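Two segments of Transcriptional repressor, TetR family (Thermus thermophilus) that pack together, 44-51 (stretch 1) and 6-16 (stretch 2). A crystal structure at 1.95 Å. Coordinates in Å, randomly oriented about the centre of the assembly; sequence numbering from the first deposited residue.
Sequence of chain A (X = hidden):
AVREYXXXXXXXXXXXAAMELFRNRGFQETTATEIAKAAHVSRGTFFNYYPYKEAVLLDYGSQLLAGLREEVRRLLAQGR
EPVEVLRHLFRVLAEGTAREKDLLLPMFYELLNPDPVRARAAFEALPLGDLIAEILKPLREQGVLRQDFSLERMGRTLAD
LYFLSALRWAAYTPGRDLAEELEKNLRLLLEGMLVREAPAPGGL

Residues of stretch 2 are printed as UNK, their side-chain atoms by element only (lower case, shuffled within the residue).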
ATOM      1  N   GLY A  44      -9.599 -21.956  25.223  1.00 23.14           N
ATOM      2  CA  GLY A  44      -8.690 -21.101  25.963  1.00 20.54           C
ATOM      3  C   GLY A  44      -7.230 -21.353  25.607  1.00 20.44           C
ATOM      4  O   GLY A  44      -6.427 -20.425  25.538  1.00 20.96           O
ATOM      5  N   THR A  45      -6.878 -22.613  25.383  1.00 19.19           N
ATOM      6  CA  THR A  45      -5.501 -22.968  25.032  1.00 19.55           C
ATOM      7  C   THR A  45      -5.156 -22.470  23.620  1.00 17.54           C
ATOM      8  O   THR A  45      -4.039 -22.024  23.360  1.00 17.77           O
ATOM      9  CB  THR A  45      -5.299 -24.498  25.122  1.00 21.01           C
ATOM     10  OG1 THR A  45      -5.375 -24.888  26.491  1.00 19.72           O
ATOM     11  CG2 THR A  45      -3.942 -24.922  24.551  1.00 20.92           C
ATOM     12  N   PHE A  46      -6.116 -22.541  22.712  1.00 18.19           N
ATOM     13  CA  PHE A  46      -5.878 -22.049  21.364  1.00 17.52           C
ATOM     14  C   PHE A  46      -5.471 -20.574  21.443  1.00 16.83           C
ATOM     15  O   PHE A  46      -4.515 -20.161  20.798  1.00 18.07           O
ATOM     16  CB  PHE A  46      -7.129 -22.144  20.499  1.00 16.32           C
ATOM     17  CG  PHE A  46      -7.038 -21.314  19.248  1.00 19.60           C
ATOM     18  CD1 PHE A  46      -6.281 -21.755  18.162  1.00 19.95           C
ATOM     19  CD2 PHE A  46      -7.609 -20.042  19.198  1.00 16.53           C
ATOM     20  CE1 PHE A  46      -6.086 -20.937  17.044  1.00 16.54           C
ATOM     21  CE2 PHE A  46      -7.420 -19.215  18.092  1.00 20.78           C
ATOM     22  CZ  PHE A  46      -6.656 -19.661  17.014  1.00 18.15           C
ATOM     23  N   PHE A  47      -6.201 -19.779  22.224  1.00 17.28           N
ATOM     24  CA  PHE A  47      -5.871 -18.358  22.336  1.00 19.67           C
ATOM     25  C   PHE A  47      -4.552 -18.083  23.034  1.00 20.91           C
ATOM     26  O   PHE A  47      -3.927 -17.039  22.804  1.00 21.00           O
ATOM     27  CB  PHE A  47      -7.013 -17.582  23.010  1.00 18.98           C
ATOM     28  CG  PHE A  47      -8.186 -17.349  22.100  1.00 22.22           C
ATOM     29  CD1 PHE A  47      -8.022 -16.624  20.912  1.00 18.47           C
ATOM     30  CD2 PHE A  47      -9.440 -17.882  22.399  1.00 24.33           C
ATOM     31  CE1 PHE A  47      -9.093 -16.434  20.031  1.00 21.81           C
ATOM     32  CE2 PHE A  47     -10.521 -17.700  21.525  1.00 24.92           C
ATOM     33  CZ  PHE A  47     -10.346 -16.975  20.341  1.00 24.42           C
ATOM     34  N   ASN A  48      -4.116 -19.010  23.882  1.00 20.98           N
ATOM     35  CA  ASN A  48      -2.840 -18.830  24.557  1.00 22.20           C
ATOM     36  C   ASN A  48      -1.724 -18.914  23.532  1.00 19.66           C
ATOM     37  O   ASN A  48      -0.714 -18.225  23.648  1.00 19.35           O
ATOM     38  CB  ASN A  48      -2.622 -19.898  25.644  1.00 25.54           C
ATOM     39  CG  ASN A  48      -3.495 -19.671  26.857  1.00 27.28           C
ATOM     40  OD1 ASN A  48      -3.781 -18.530  27.212  1.00 32.55           O
ATOM     41  ND2 ASN A  48      -3.908 -20.749  27.508  1.00 32.47           N
ATOM     42  N   TYR A  49      -1.916 -19.746  22.515  1.00 18.33           N
ATOM     43  CA  TYR A  49      -0.900 -19.907  21.473  1.00 17.19           C
ATOM     44  C   TYR A  49      -1.031 -18.891  20.336  1.00 17.88           C
ATOM     45  O   TYR A  49      -0.023 -18.409  19.814  1.00 17.31           O
ATOM     46  CB  TYR A  49      -0.958 -21.333  20.916  1.00 19.30           C
ATOM     47  CG  TYR A  49      -0.289 -22.334  21.844  1.00 18.39           C
ATOM     48  CD1 TYR A  49       1.052 -22.682  21.672  1.00 20.39           C
ATOM     49  CD2 TYR A  49      -0.979 -22.875  22.933  1.00 19.97           C
ATOM     50  CE1 TYR A  49       1.701 -23.543  22.561  1.00 22.90           C
ATOM     51  CE2 TYR A  49      -0.347 -23.740  23.827  1.00 19.29           C
ATOM     52  CZ  TYR A  49       0.994 -24.068  23.631  1.00 21.65           C
ATOM     53  OH  TYR A  49       1.629 -24.915  24.498  1.00 23.16           O
ATOM     54  N   TYR A  50      -2.276 -18.580  19.973  1.00 15.62           N
ATOM     55  CA  TYR A  50      -2.618 -17.630  18.908  1.00 17.84           C
ATOM     56  C   TYR A  50      -3.747 -16.734  19.438  1.00 16.61           C
ATOM     57  O   TYR A  50      -4.915 -17.105  19.396  1.00 17.62           O
ATOM     58  CB  TYR A  50      -3.085 -18.403  17.659  1.00 15.92           C
ATOM     59  CG  TYR A  50      -1.962 -19.181  16.991  1.00 16.14           C
ATOM     60  CD1 TYR A  50      -0.993 -18.520  16.221  1.00 13.69           C
ATOM     61  CD2 TYR A  50      -1.841 -20.566  17.162  1.00 16.18           C
ATOM     62  CE1 TYR A  50       0.065 -19.205  15.645  1.00 18.86           C
ATOM     63  CE2 TYR A  50      -0.778 -21.267  16.577  1.00 16.67           C
ATOM     64  CZ  TYR A  50       0.172 -20.578  15.826  1.00 16.89           C
ATOM     65  OH  TYR A  50       1.248 -21.240  15.276  1.00 20.81           O
ATOM     66  N   PRO A  51      -3.401 -15.546  19.953  1.00 21.88           N
ATOM     67  CA  PRO A  51      -4.338 -14.565  20.517  1.00 19.45           C
ATOM     68  C   PRO A  51      -5.466 -14.139  19.594  1.00 18.96           C
ATOM     69  O   PRO A  51      -6.514 -13.691  20.054  1.00 17.79           O
ATOM     70  CB  PRO A  51      -3.430 -13.394  20.901  1.00 22.59           C
ATOM     71  CG  PRO A  51      -2.115 -14.039  21.138  1.00 28.26           C
ATOM     72  CD  PRO A  51      -2.023 -15.034  20.014  1.00 21.00           C
ATOM     73  N   UNK A   6       7.300 -30.289  24.224  1.00 20.34           N
ATOM     74  CA  UNK A   6       5.860 -30.515  24.242  1.00 19.83           C
ATOM     75  C   UNK A   6       5.079 -29.270  23.824  1.00 20.43           C
ATOM     76  O   UNK A   6       4.057 -29.380  23.156  1.00 17.42           O
ATOM     77  c   UNK A   6       5.982 -32.389  25.986  1.00 22.61           C
ATOM     78  n   UNK A   6       5.402 -34.114  27.592  1.00 27.38           N
ATOM     79  o   UNK A   6       5.706 -32.016  28.332  1.00 24.91           O
ATOM     80  c   UNK A   6       5.412 -31.004  25.632  1.00 22.02           C
ATOM     81  c   UNK A   6       5.678 -32.825  27.409  1.00 26.95           C
ATOM     82  N   UNK A   7       5.562 -28.092  24.206  1.00 20.83           N
ATOM     83  CA  UNK A   7       4.882 -26.845  23.839  1.00 20.63           C
ATOM     84  C   UNK A   7       5.063 -26.552  22.352  1.00 20.73           C
ATOM     85  O   UNK A   7       4.131 -26.092  21.679  1.00 21.19           O
ATOM     86  c   UNK A   7       5.546 -24.515  26.885  1.00 30.34           C
ATOM     87  c   UNK A   7       5.419 -25.671  24.663  1.00 20.21           C
ATOM     88  n   UNK A   7       3.443 -23.949  28.064  1.00 43.61           N
ATOM     89  c   UNK A   7       4.967 -25.688  26.121  1.00 27.84           C
ATOM     90  c   UNK A   7       4.868 -24.348  28.229  1.00 39.73           C
ATOM     91  N   UNK A   8       6.262 -26.802  21.839  1.00 19.32           N
ATOM     92  CA  UNK A   8       6.506 -26.576  20.422  1.00 20.61           C
ATOM     93  C   UNK A   8       5.666 -27.545  19.605  1.00 21.19           C
ATOM     94  O   UNK A   8       5.157 -27.188  18.540  1.00 18.48           O
ATOM     95  c   UNK A   8      10.995 -24.369  20.418  1.00 37.51           C
ATOM     96  n   UNK A   8      12.277 -24.237  19.666  1.00 39.92           N
ATOM     97  c   UNK A   8       8.849 -25.623  20.649  1.00 27.99           C
ATOM     98  c   UNK A   8      10.211 -25.604  19.992  1.00 32.57           C
ATOM     99  c   UNK A   8       7.989 -26.747  20.090  1.00 23.65           C
ATOM    100  N   UNK A   9       5.519 -28.774  20.100  1.00 17.45           N
ATOM    101  CA  UNK A   9       4.700 -29.754  19.394  1.00 19.35           C
ATOM    102  C   UNK A   9       3.245 -29.308  19.452  1.00 18.74           C
ATOM    103  O   UNK A   9       2.511 -29.406  18.467  1.00 20.25           O
ATOM    104  n   UNK A   9       5.195 -33.519  15.918  1.00 19.27           N
ATOM    105  c   UNK A   9       6.184 -32.443  18.344  1.00 21.07           C
ATOM    106  n   UNK A   9       5.253 -33.563  18.231  1.00 23.45           N
ATOM    107  c   UNK A   9       4.799 -34.051  17.075  1.00 24.28           C
ATOM    108  c   UNK A   9       6.156 -31.845  19.740  1.00 22.20           C
ATOM    109  n   UNK A   9       3.936 -35.061  17.076  1.00 21.89           N
ATOM    110  c   UNK A   9       4.827 -31.145  20.030  1.00 21.04           C
ATOM    111  N   UNK A  10       2.813 -28.832  20.611  1.00 17.13           N
ATOM    112  CA  UNK A  10       1.440 -28.379  20.725  1.00 17.40           C
ATOM    113  C   UNK A  10       1.164 -27.192  19.796  1.00 18.51           C
ATOM    114  O   UNK A  10       0.111 -27.139  19.159  1.00 18.94           O
ATOM    115  n   UNK A  10      -1.202 -28.607  24.212  1.00 35.35           N
ATOM    116  n   UNK A  10      -2.361 -30.001  25.631  1.00 39.27           N
ATOM    117  c   UNK A  10       1.122 -28.000  22.170  1.00 20.31           C
ATOM    118  c   UNK A  10      -0.234 -27.368  22.334  1.00 22.26           C
ATOM    119  c   UNK A  10      -0.650 -27.323  23.791  1.00 28.56           C
ATOM    120  c   UNK A  10      -1.868 -28.799  25.347  1.00 39.15           C
ATOM    121  n   UNK A  10      -2.065 -27.786  26.188  1.00 40.17           N
ATOM    122  N   UNK A  11       2.101 -26.244  19.711  1.00 19.16           N
ATOM    123  CA  UNK A  11       1.893 -25.096  18.830  1.00 19.48           C
ATOM    124  C   UNK A  11       1.803 -25.556  17.377  1.00 20.93           C
ATOM    125  O   UNK A  11       0.945 -25.091  16.623  1.00 14.91           O
ATOM    126  n   UNK A  11       2.262 -19.812  18.934  1.00 23.67           N
ATOM    127  c   UNK A  11       4.018 -21.885  18.208  1.00 23.22           C
ATOM    128  c   UNK A  11       3.087 -20.301  19.848  1.00 28.23           C
ATOM    129  n   UNK A  11       3.934 -21.279  19.529  1.00 30.04           N
ATOM    130  n   UNK A  11       3.052 -19.834  21.086  1.00 29.77           N
ATOM    131  c   UNK A  11       2.879 -22.874  18.015  1.00 20.05           C
ATOM    132  c   UNK A  11       3.027 -24.073  18.962  1.00 17.43           C
ATOM    133  N   UNK A  12       2.674 -26.479  16.980  1.00 18.57           N
ATOM    134  CA  UNK A  12       2.650 -26.938  15.595  1.00 20.12           C
ATOM    135  C   UNK A  12       1.366 -27.701  15.261  1.00 17.33           C
ATOM    136  O   UNK A  12       0.844 -27.583  14.155  1.00 20.58           O
ATOM    137  c   UNK A  12       3.887 -27.793  15.279  1.00 18.37           C
ATOM    138  o   UNK A  12       3.734 -29.385  11.923  1.00 31.23           O
ATOM    139  c   UNK A  12       3.677 -29.244  13.173  1.00 33.14           C
ATOM    140  o   UNK A  12       3.243 -30.140  13.936  1.00 32.34           O
ATOM    141  c   UNK A  12       4.172 -27.931  13.782  1.00 26.60           C
ATOM    142  N   UNK A  13       0.838 -28.462  16.214  1.00 19.08           N
ATOM    143  CA  UNK A  13      -0.386 -29.211  15.953  1.00 20.68           C
ATOM    144  C   UNK A  13      -1.567 -28.242  15.802  1.00 21.53           C
ATOM    145  O   UNK A  13      -2.418 -28.414  14.930  1.00 16.97           O
ATOM    146  c   UNK A  13      -0.655 -30.213  17.082  1.00 23.03           C
ATOM    147  n   UNK A  13      -0.619 -31.945  20.286  1.00 34.43           N
ATOM    148  c   UNK A  13      -1.749 -31.210  16.734  1.00 29.09           C
ATOM    149  n   UNK A  13      -2.546 -31.145  21.256  1.00 31.48           N
ATOM    150  c   UNK A  13      -1.901 -31.603  20.188  1.00 33.07           C
ATOM    151  c   UNK A  13      -1.936 -32.269  17.809  1.00 30.96           C
ATOM    152  n   UNK A  13      -2.544 -31.743  19.031  1.00 30.43           N
ATOM    153  N   UNK A  14      -1.625 -27.227  16.658  1.00 19.12           N
ATOM    154  CA  UNK A  14      -2.691 -26.237  16.565  1.00 19.89           C
ATOM    155  C   UNK A  14      -2.556 -25.539  15.201  1.00 19.23           C
ATOM    156  O   UNK A  14      -3.538 -25.364  14.481  1.00 19.05           O
ATOM    157  c   UNK A  14      -2.535 -25.050  20.277  1.00 21.73           C
ATOM    158  c   UNK A  14      -2.573 -25.194  17.708  1.00 18.61           C
ATOM    159  c   UNK A  14      -2.922 -25.864  19.050  1.00 19.37           C
ATOM    160  c   UNK A  14      -3.491 -23.987  17.422  1.00 16.43           C
ATOM    161  N   UNK A  15      -1.330 -25.149  14.848  1.00 16.54           N
ATOM    162  CA  UNK A  15      -1.088 -24.497  13.569  1.00 16.00           C
ATOM    163  C   UNK A  15      -1.586 -25.363  12.405  1.00 17.71           C
ATOM    164  O   UNK A  15      -2.333 -24.901  11.528  1.00 14.52           O
ATOM    165  c   UNK A  15       1.587 -23.977   9.795  1.00 19.37           C
ATOM    166  c   UNK A  15       1.375 -22.636   9.519  1.00 21.56           C
ATOM    167  c   UNK A  15       0.569 -22.302  11.770  1.00 16.27           C
ATOM    168  c   UNK A  15       0.408 -24.202  13.409  1.00 19.27           C
ATOM    169  c   UNK A  15       1.286 -24.480  11.063  1.00 20.38           C
ATOM    170  c   UNK A  15       0.773 -23.649  12.059  1.00 21.31           C
ATOM    171  c   UNK A  15       0.865 -21.791  10.515  1.00 17.15           C
ATOM    172  N   UNK A  16      -1.181 -26.630  12.397  1.00 16.57           N
ATOM    173  CA  UNK A  16      -1.603 -27.527  11.326  1.00 16.67           C
ATOM    174  C   UNK A  16      -3.104 -27.667  11.264  1.00 16.62           C
ATOM    175  O   UNK A  16      -3.700 -27.642  10.172  1.00 16.16           O
ATOM    176  c   UNK A  16       0.518 -28.911  11.204  1.00 22.84           C
ATOM    177  n   UNK A  16      -0.764 -32.374  11.682  1.00 38.60           N
ATOM    178  c   UNK A  16       1.044 -30.324  10.960  1.00 28.67           C
ATOM    179  n   UNK A  16       0.352 -32.690  13.672  1.00 40.14           N
ATOM    180  c   UNK A  16       0.228 -32.060  12.510  1.00 37.00           C
ATOM    181  c   UNK A  16      -0.971 -28.912  11.498  1.00 16.91           C
ATOM    182  n   UNK A  16       1.091 -31.101  12.189  1.00 30.70           N
TER
HETATM  183  O   HOH W   1       1.916 -17.222  22.404  1.00 37.17           O

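Position 6 has five side-chain atoms: three carbons, the third carrying one oxygen and one nitrogen. It touches nothing on stretch 1. The residue is Gln6.

Position 7 has four carbons in a row ending in a nitrogen. The chain runs past the hydroxyl of Tyr49, and the backbone O of position 7 lies 3.6 Å from Tyr49 CE1. The residue is Lys7. Its CG is 3.8 Å from Tyr49 OH.

Position 8 has four carbons and a terminal nitrogen. Its CA-to-CB bond points away from stretch 1, and it makes no contact there. The residue is Lys8.

Position 9 has three carbons, a nitrogen, then a carbon carrying two more nitrogens. It is out of reach of stretch 1. The residue is Arg9.

Position 10 has the same seven atoms, but its CA-to-CB bond points toward stretch 1. It touches Thr45 and Tyr49. The residue is Arg10. Its CD is 3.4 Å from Tyr49 OH, and its NH1 is 3.8 Å from Thr45 CG2.

Position 11 has three carbons, a nitrogen, then a carbon with two more nitrogens. CA to CB points sideways, yet the end of the chain comes nearer and reaches the backbone of Tyr49 and the ring of Tyr50. The residue is Arg11. Its NH1 donates a hydrogen bond to Tyr49 O, at 2.8 Å.

Position 12 has three carbons, the third carrying two oxygens. Its CA-to-CB bond points away from stretch 1, and it touches none of it. The residue is Glu12.

Position 13 has three carbons, a nitrogen and a carbon with two nitrogens. It makes no contact with stretch 1. The residue is Arg13; its NE and NH2 are hydrogen-bonded elsewhere in the structure.

Position 14 has four carbons, forked at the first, with one arm two carbons long. It meets Phe46, Tyr49 and Tyr50. The residue is Ile14. Its CG2 is 3.6 Å from Phe46 CD1 and 3.8 Å from Tyr50 CD2. Its CD1 is 3.8 Å from Tyr49 CD2.

Position 15 has one carbon followed by a ring of six carbons. Its CB is 3.6 Å from Tyr50 OH. The residue is Phe15.

Position 16 has three carbons, a nitrogen, then a carbon with two more nitrogens. It does not reach stretch 1. The residue is Arg16. Its NE forms a salt bridge with Glu12 OE2 at 2.9 Å.

The two helices cross at 102°, with axes 10.5 Å apart at closest approach. Tyr49 is the knob, set among Lys7, Arg10, Arg11 and Ile14. Ile14 touches the rings of Phe46, Tyr49 and Tyr50. Arg11 adds the polar tie. Tyr50 is the first residue to leave helical geometry, and Arg11 hydrogen-bonds to the carbonyl of the residue before it, Tyr49. Arg11 NH1 also lies over one face of the Tyr50 ring, although the cation-pi attraction is weak at most. Water 1 accepts from Arg11 NH2 and donates to Asn48 O, a second link between the helices.

Stretch 2, residues 6-16: QKKRRRERIFR
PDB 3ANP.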